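Side-chain contact in acetamidase (Bacillus halodurans, PDB 2II1), which probably hydrolyses carbon-nitrogen bonds in linear amides, as a calcium-binding member of the acetamidase/formamidase family: residues Leu169-Val173 with Asp174-Leu178. Sequence-based numbering, arbitrary orientation.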
loop_
_atom_site.group_PDB
_atom_site.type_symbol
_atom_site.label_atom_id
_atom_site.label_comp_id
_atom_site.label_asym_id
_atom_site.label_seq_id
_atom_site.Cartn_x
_atom_site.Cartn_y
_atom_site.Cartn_z
ATOM N N LEU A 169 -13.224 -9.444 14.316
ATOM C CA LEU A 169 -13.261 -10.786 13.678
ATOM C C LEU A 169 -14.665 -11.409 13.753
ATOM O O LEU A 169 -15.424 -11.071 14.650
ATOM C CB LEU A 169 -12.290 -11.742 14.366
ATOM C CG LEU A 169 -10.808 -11.414 14.232
ATOM C CD1 LEU A 169 -10.006 -12.377 15.096
ATOM C CD2 LEU A 169 -10.398 -11.441 12.740
ATOM N N PRO A 170 -15.005 -12.329 12.816
ATOM C CA PRO A 170 -16.321 -12.955 12.844
ATOM C C PRO A 170 -16.415 -14.001 13.955
ATOM O O PRO A 170 -15.411 -14.616 14.335
ATOM C CB PRO A 170 -16.416 -13.618 11.472
ATOM C CG PRO A 170 -14.999 -13.957 11.163
ATOM C CD PRO A 170 -14.185 -12.857 11.709
ATOM N N VAL A 171 -17.609 -14.166 14.488
ATOM C CA VAL A 171 -17.944 -15.339 15.287
ATOM C C VAL A 171 -18.753 -16.237 14.372
ATOM O O VAL A 171 -19.889 -15.909 14.015
ATOM C CB VAL A 171 -18.795 -14.958 16.516
ATOM C CG1 VAL A 171 -19.308 -16.221 17.280
ATOM C CG2 VAL A 171 -17.998 -14.096 17.423
ATOM N N GLU A 172 -18.161 -17.363 13.970
ATOM C CA GLU A 172 -18.811 -18.305 13.063
ATOM C C GLU A 172 -19.167 -19.628 13.747
ATOM O O GLU A 172 -19.944 -20.394 13.208
ATOM C CB GLU A 172 -17.930 -18.566 11.856
ATOM C CG GLU A 172 -17.631 -17.334 11.009
ATOM C CD GLU A 172 -18.878 -16.683 10.397
ATOM O OE1 GLU A 172 -19.963 -17.290 10.393
ATOM O OE2 GLU A 172 -18.773 -15.552 9.900
ATOM N N VAL A 173 -18.579 -19.901 14.912
ATOM C CA VAL A 173 -18.960 -21.045 15.734
ATOM C C VAL A 173 -19.189 -20.454 17.126
ATOM O O VAL A 173 -18.536 -19.480 17.483
ATOM C CB VAL A 173 -17.856 -22.165 15.709
ATOM C CG1 VAL A 173 -17.329 -22.400 14.274
ATOM C CG2 VAL A 173 -16.697 -21.847 16.609
ATOM N N ASP A 174 -20.123 -20.994 17.912
ATOM C CA ASP A 174 -20.440 -20.371 19.202
ATOM C C ASP A 174 -19.177 -20.353 20.092
ATOM O O ASP A 174 -18.378 -21.315 20.099
ATOM C CB ASP A 174 -21.606 -21.068 19.916
ATOM C CG ASP A 174 -22.986 -20.844 19.235
ATOM O OD1 ASP A 174 -23.178 -20.008 18.306
ATOM O OD2 ASP A 174 -23.916 -21.551 19.653
ATOM N N GLY A 175 -18.994 -19.247 20.828
ATOM C CA GLY A 175 -17.782 -19.024 21.596
ATOM C C GLY A 175 -16.624 -18.409 20.822
ATOM O O GLY A 175 -15.623 -18.031 21.420
ATOM N N ALA A 176 -16.727 -18.339 19.496
ATOM C CA ALA A 176 -15.686 -17.710 18.613
ATOM C C ALA A 176 -14.423 -18.556 18.436
ATOM O O ALA A 176 -14.060 -18.885 17.309
ATOM C CB ALA A 176 -15.314 -16.306 19.102
ATOM N N LEU A 177 -13.774 -18.865 19.562
ATOM C CA LEU A 177 -12.503 -19.611 19.634
ATOM C C LEU A 177 -11.360 -18.819 19.023
ATOM O O LEU A 177 -10.899 -19.109 17.910
ATOM C CB LEU A 177 -12.598 -20.998 19.011
ATOM C CG LEU A 177 -13.713 -21.887 19.579
ATOM C CD1 LEU A 177 -13.751 -23.143 18.769
ATOM C CD2 LEU A 177 -13.535 -22.189 21.045
ATOM N N LEU A 178 -10.919 -17.829 19.797
ATOM C CA LEU A 178 -9.883 -16.858 19.425
ATOM C C LEU A 178 -8.496 -17.413 19.782
ATOM O O LEU A 178 -8.318 -17.993 20.824
ATOM C CB LEU A 178 -10.092 -15.520 20.171
ATOM C CG LEU A 178 -9.158 -14.344 19.897
ATOM C CD1 LEU A 178 -9.129 -13.926 18.421
ATOM C CD2 LEU A 178 -9.517 -13.129 20.765
HETATM O O HOH W 1 -15.894 -18.446 15.035
#
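Val-173 and Ala-176 are joined by the one direct backbone hydrogen bond between residues 169-173 and 174-178. Ala-176 N donates to Val-173 O at 2.9 Å. The N-H...O angle is 152°, and the donor lies 27° from the carbonyl plane. A water adds a second link. It accepts from Glu-172 N at 2.7 Å and donates to Ala-176 O at 3.0 Å, so it bridges the two arms where they do not pair directly.

The direct bond closes a type II beta turn from Val-173 to Ala-176; the water bridge reaches just outside it, to Glu-172. Gly-175 sits at the third position of the turn with positive phi, where a CB would jam against the preceding carbonyl oxygen. The turn carries the chain from strand 166-170 into strand 176-184. These strands belong to different sheets, so this is a connection between sheets and not a simple hairpin. Just past the turn, Leu-177 N bonds back to Gly-175 O at 2.8 Å.

Apolar side chains meet in three pairs. Val-171 lays CG2 against Ala-176 CB at 3.9 Å, and both residues also touch Leu-75 of strand 74-84. Val-173 reaches Leu-177 across the turn, with CG2 3.9 Å from CD1. Its chi1 of -44° sets CG2 between the backbone N and the carbonyl carbon, on the side of Leu-177. These two side chains cross at about a right angle. Farther from the turn, Leu-169 CD1 meets Leu-178 CD1 at 3.8 Å, methyl to methyl, again with the side chains nearly perpendicular. Ile-77 and Ile-135 touch both leucines.

The two carboxylates find partners outside the two segments: Asp-174 accepts from Arg-71 N through OD1 and forms a salt bridge to Arg-70 through OD2, while Glu-172 OE2 forms one with Arg-213.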